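Local coordinates for protein glutaconate CoA-transferase subunit A (Acidaminococcus fermentans, PDB 1POI) that transfers the CoA moiety from acetyl-CoA to (R)-2-hydroxyglutarate and related compounds such as glutaconate, a step of glutamate degradation, at residues 19-23 / 56-60; 24-28 / 73-77. All blocks are in the same frame, centred on the assembly; numbering follows the deposited sequence.

How the interactions relate
The two contacts share one continuous run of chain: strand 19-22, which supplies interaction 1, leads through Gly23 directly into the loop 24-28 of interaction 2. The partner segments follow one another too, helix 55-62 leading through strand 66-71 to 73-77, so the two pairings cross along the sequence. Their centres lie about 11 Å apart, and beyond the join at Gly23 and Gly24 they do not touch. Interaction 1 is chiefly apolar packing on the central sheet, with one water bridging strand and helix; interaction 2 packs the turn beyond the strand's C-terminal end against 73-77 and reaches a neighbouring subunit. A bound copper ion lies about 13 Å from the side chain of Ile20, too far to take part in interaction 1.

Interaction 1: 19-23 / 56-60; sequences HIALG and DWDML
Strand 19-22, in the middle of the parallel sheet of this alpha/beta domain, sends Ile20 and Leu22 against Trp57 and Leu60 of helix 55-62. Leu22 CD1 sits 3.1 Å above one face of the indole, offset toward its rim, and is 3.2 Å from Trp57 NE1. Leu60 CD1 lies over that same face, 4.0 Å from Leu22 CD1, so two branched leucines share one side of the ring. At the six-membered end, Ile20 CD1 comes within 3.4 Å of Trp57 CH2, its chain extended by a chi2 of 171°. The indole nitrogen is buried, and a water accepts from both Trp57 NE1 (3.0 Å) and Leu22 N (2.9 Å), linking helix to strand. Tryptophan thus offers both a broad apolar surface and a donor. A phenylalanine in its place would probably leave that water without one of its donors and open a gap beside Ile20. Asp56 carries its charge next to this apolar cluster, balanced by a salt bridge from OD2 to Lys30, while OD1 accepts from Gly54 N. Such packing of helix on sheet belongs to the beta-alpha-beta crossover that links the neighbouring parallel strands 46-49 and 66-71.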
loop_
_atom_site.group_PDB
_atom_site.type_symbol
_atom_site.label_atom_id
_atom_site.label_comp_id
_atom_site.label_asym_id
_atom_site.label_seq_id
_atom_site.Cartn_x
_atom_site.Cartn_y
_atom_site.Cartn_z
ATOM N N HIS A 19 -16.707 -12.878 -34.378
ATOM C CA HIS A 19 -16.791 -11.430 -34.228
ATOM C C HIS A 19 -15.970 -11.286 -32.958
ATOM O O HIS A 19 -16.425 -11.727 -31.888
ATOM C CB HIS A 19 -18.221 -10.990 -33.906
ATOM C CG HIS A 19 -18.365 -9.519 -33.654
ATOM N ND1 HIS A 19 -17.822 -8.890 -32.553
ATOM C CD2 HIS A 19 -19.002 -8.550 -34.364
ATOM C CE1 HIS A 19 -18.119 -7.599 -32.600
ATOM N NE2 HIS A 19 -18.833 -7.369 -33.688
ATOM N N ILE A 20 -14.752 -10.754 -33.080
ATOM C CA ILE A 20 -13.859 -10.590 -31.925
ATOM C C ILE A 20 -13.770 -9.142 -31.479
ATOM O O ILE A 20 -14.233 -8.221 -32.169
ATOM C CB ILE A 20 -12.393 -11.004 -32.246
ATOM C CG1 ILE A 20 -11.870 -10.201 -33.433
ATOM C CG2 ILE A 20 -12.275 -12.489 -32.467
ATOM C CD1 ILE A 20 -10.408 -10.389 -33.655
ATOM N N ALA A 21 -13.187 -8.963 -30.299
ATOM C CA ALA A 21 -12.940 -7.646 -29.726
ATOM C C ALA A 21 -11.591 -7.728 -28.976
ATOM O O ALA A 21 -11.330 -8.660 -28.187
ATOM C CB ALA A 21 -14.075 -7.226 -28.807
ATOM N N LEU A 22 -10.699 -6.804 -29.316
ATOM C CA LEU A 22 -9.374 -6.762 -28.707
ATOM C C LEU A 22 -9.298 -5.595 -27.732
ATOM O O LEU A 22 -9.752 -4.487 -28.042
ATOM C CB LEU A 22 -8.295 -6.634 -29.796
ATOM C CG LEU A 22 -8.207 -7.811 -30.788
ATOM C CD1 LEU A 22 -7.461 -7.399 -32.024
ATOM C CD2 LEU A 22 -7.555 -9.036 -30.165
ATOM N N GLY A 23 -8.786 -5.871 -26.538
ATOM C CA GLY A 23 -8.648 -4.837 -25.532
ATOM C C GLY A 23 -7.526 -3.841 -25.797
ATOM O O GLY A 23 -6.918 -3.864 -26.878
ATOM N N ASP A 56 -2.046 -4.026 -33.722
ATOM C CA ASP A 56 -2.782 -5.278 -33.574
ATOM C C ASP A 56 -3.744 -5.515 -34.768
ATOM O O ASP A 56 -3.554 -6.452 -35.542
ATOM C CB ASP A 56 -3.468 -5.358 -32.179
ATOM C CG ASP A 56 -4.385 -4.127 -31.843
ATOM O OD1 ASP A 56 -4.222 -3.003 -32.377
ATOM O OD2 ASP A 56 -5.302 -4.297 -31.003
ATOM N N TRP A 57 -4.698 -4.621 -34.997
ATOM C CA TRP A 57 -5.597 -4.811 -36.115
ATOM C C TRP A 57 -4.878 -4.650 -37.439
ATOM O O TRP A 57 -5.340 -5.153 -38.463
ATOM C CB TRP A 57 -6.801 -3.878 -36.033
ATOM C CG TRP A 57 -7.828 -4.396 -35.079
ATOM C CD1 TRP A 57 -7.963 -4.067 -33.757
ATOM C CD2 TRP A 57 -8.803 -5.420 -35.338
ATOM N NE1 TRP A 57 -8.946 -4.830 -33.176
ATOM C CE2 TRP A 57 -9.483 -5.668 -34.122
ATOM C CE3 TRP A 57 -9.163 -6.152 -36.482
ATOM C CZ2 TRP A 57 -10.509 -6.627 -34.011
ATOM C CZ3 TRP A 57 -10.175 -7.099 -36.373
ATOM C CH2 TRP A 57 -10.839 -7.327 -35.142
ATOM N N ASP A 58 -3.738 -3.972 -37.434
ATOM C CA ASP A 58 -2.994 -3.805 -38.675
ATOM C C ASP A 58 -2.428 -5.137 -39.082
ATOM O O ASP A 58 -2.512 -5.534 -40.238
ATOM C CB ASP A 58 -1.845 -2.837 -38.522
ATOM C CG ASP A 58 -1.420 -2.251 -39.840
ATOM O OD1 ASP A 58 -2.307 -1.712 -40.529
ATOM O OD2 ASP A 58 -0.215 -2.313 -40.190
ATOM N N MET A 59 -1.856 -5.847 -38.129
ATOM C CA MET A 59 -1.284 -7.128 -38.448
ATOM C C MET A 59 -2.331 -8.102 -38.989
ATOM O O MET A 59 -2.098 -8.739 -40.017
ATOM C CB MET A 59 -0.516 -7.665 -37.255
ATOM C CG MET A 59 0.698 -6.796 -36.928
ATOM S SD MET A 59 1.648 -7.519 -35.605
ATOM C CE MET A 59 2.543 -8.736 -36.455
ATOM N N LEU A 60 -3.510 -8.143 -38.368
ATOM C CA LEU A 60 -4.595 -9.020 -38.816
ATOM C C LEU A 60 -5.034 -8.641 -40.236
ATOM O O LEU A 60 -5.127 -9.501 -41.110
ATOM C CB LEU A 60 -5.794 -8.933 -37.863
ATOM C CG LEU A 60 -5.587 -9.435 -36.429
ATOM C CD1 LEU A 60 -6.823 -9.155 -35.569
ATOM C CD2 LEU A 60 -5.226 -10.919 -36.436
HETATM O O HOH W 1 -10.967 -4.473 -31.003
#

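Interaction 2: 24-28 / 73-77; sequences GFTTD and YTANS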
loop_
_atom_site.group_PDB
_atom_site.type_symbol
_atom_site.label_atom_id
_atom_site.label_comp_id
_atom_site.label_asym_id
_atom_site.label_seq_id
_atom_site.Cartn_x
_atom_site.Cartn_y
_atom_site.Cartn_z
ATOM N N GLY A 24 -7.288 -2.943 -24.832
ATOM C CA GLY A 24 -6.229 -1.952 -24.937
ATOM C C GLY A 24 -6.557 -0.751 -25.791
ATOM O O GLY A 24 -7.540 -0.762 -26.513
ATOM N N PHE A 25 -5.716 0.279 -25.711
ATOM C CA PHE A 25 -5.890 1.528 -26.451
ATOM C C PHE A 25 -4.583 1.801 -27.181
ATOM O O PHE A 25 -3.559 1.976 -26.539
ATOM C CB PHE A 25 -6.169 2.669 -25.469
ATOM C CG PHE A 25 -6.761 3.906 -26.099
ATOM C CD1 PHE A 25 -5.974 4.781 -26.834
ATOM C CD2 PHE A 25 -8.105 4.206 -25.930
ATOM C CE1 PHE A 25 -6.519 5.938 -27.396
ATOM C CE2 PHE A 25 -8.657 5.353 -26.482
ATOM C CZ PHE A 25 -7.860 6.218 -27.218
ATOM N N THR A 26 -4.648 1.869 -28.514
ATOM C CA THR A 26 -3.505 2.101 -29.417
ATOM C C THR A 26 -2.148 1.501 -28.999
ATOM O O THR A 26 -1.918 0.302 -29.219
ATOM C CB THR A 26 -3.412 3.578 -29.887
ATOM O OG1 THR A 26 -3.235 4.442 -28.766
ATOM C CG2 THR A 26 -4.690 3.976 -30.591
ATOM N N THR A 27 -1.227 2.298 -28.459
ATOM C CA THR A 27 0.059 1.741 -28.010
ATOM C C THR A 27 0.049 1.478 -26.509
ATOM O O THR A 27 1.108 1.339 -25.899
ATOM C CB THR A 27 1.256 2.653 -28.303
ATOM O OG1 THR A 27 1.116 3.879 -27.572
ATOM C CG2 THR A 27 1.352 2.949 -29.773
ATOM N N ASP A 28 -1.137 1.411 -25.913
ATOM C CA ASP A 28 -1.258 1.154 -24.476
ATOM C C ASP A 28 -2.070 -0.126 -24.204
ATOM O O ASP A 28 -3.219 -0.238 -24.625
ATOM C CB ASP A 28 -1.880 2.376 -23.760
ATOM C CG ASP A 28 -1.816 2.279 -22.217
ATOM O OD1 ASP A 28 -1.478 1.205 -21.651
ATOM O OD2 ASP A 28 -2.102 3.303 -21.552
ATOM N N TYR A 73 -10.793 4.573 -35.638
ATOM C CA TYR A 73 -9.431 5.096 -35.658
ATOM C C TYR A 73 -8.412 3.948 -35.669
ATOM O O TYR A 73 -8.521 3.010 -34.857
ATOM C CB TYR A 73 -9.228 5.977 -34.406
ATOM C CG TYR A 73 -7.815 6.451 -34.152
ATOM C CD1 TYR A 73 -6.915 5.667 -33.425
ATOM C CD2 TYR A 73 -7.367 7.659 -34.678
ATOM C CE1 TYR A 73 -5.594 6.062 -33.232
ATOM C CE2 TYR A 73 -6.051 8.072 -34.495
ATOM C CZ TYR A 73 -5.168 7.265 -33.772
ATOM O OH TYR A 73 -3.853 7.664 -33.630
ATOM N N THR A 74 -7.426 4.022 -36.572
ATOM C CA THR A 74 -6.377 2.989 -36.650
ATOM C C THR A 74 -4.981 3.574 -36.892
ATOM O O THR A 74 -4.632 3.913 -38.019
ATOM C CB THR A 74 -6.656 1.948 -37.761
ATOM O OG1 THR A 74 -8.062 1.703 -37.836
ATOM C CG2 THR A 74 -5.962 0.633 -37.442
ATOM N N ALA A 75 -4.156 3.604 -35.848
ATOM C CA ALA A 75 -2.806 4.160 -35.935
ATOM C C ALA A 75 -1.983 3.754 -34.747
ATOM O O ALA A 75 -2.484 3.702 -33.640
ATOM C CB ALA A 75 -2.857 5.668 -35.973
ATOM N N ASN A 76 -0.709 3.461 -34.967
ATOM C CA ASN A 76 0.163 3.129 -33.859
ATOM C C ASN A 76 0.586 4.541 -33.387
ATOM O O ASN A 76 1.718 4.980 -33.600
ATOM C CB ASN A 76 1.334 2.288 -34.352
ATOM C CG ASN A 76 1.360 0.902 -33.726
ATOM O OD1 ASN A 76 0.741 0.656 -32.691
ATOM N ND2 ASN A 76 2.062 -0.014 -34.356
ATOM N N SER A 77 -0.394 5.259 -32.836
ATOM C CA SER A 77 -0.278 6.636 -32.365
ATOM C C SER A 77 1.107 7.051 -31.895
ATOM O O SER A 77 1.663 6.459 -30.968
ATOM C CB SER A 77 -1.299 6.883 -31.253
ATOM O OG SER A 77 -2.548 6.282 -31.543
HETATM O O HOH W 2 0.089 -0.925 -30.704
HETATM O O HOH W 3 2.485 5.648 -28.841
#
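A chi1 of 61° sets Thr26 OG1 between its backbone N and carbonyl carbon, leaving the methyl CG2 anti to the carbonyl carbon and facing Tyr73, whose CG lies anti to the backbone N (chi1 172°) and whose ring presents an edge to it. Thr26 CG2 stands 3.5 Å from Tyr73 CE1, near the ring plane, the two side chains crossing at about a right angle. Ser77 closes in from beside them: its OG is 3.3 Å from Thr26 CB and shares a 2.8 Å hydrogen bond with Tyr73 OH, a link that helps fix the hydroxyl end of the ring. Serine is small enough to fit against the branched threonine here. The loop itself is a type II' beta turn, Phe25 to Asp28, closed by Asp28 N to Phe25 O at 2.6 Å; Thr26 takes its first central position with a positive phi of 35°, more usual for glycine. A water donates both to Thr26 O (2.8 Å) and to Asn76 OD1 (2.6 Å), joining the turn to the centre of an inverse gamma turn. The methyl of Thr27 also approaches, CG2 lying 3.8 Å from Asn76 OD1. The backbones of Ala52 and Ala53 hydrogen-bond to those of Thr26 and Tyr73, respectively, and a polar side chain of a neighbouring subunit packs on Tyr73.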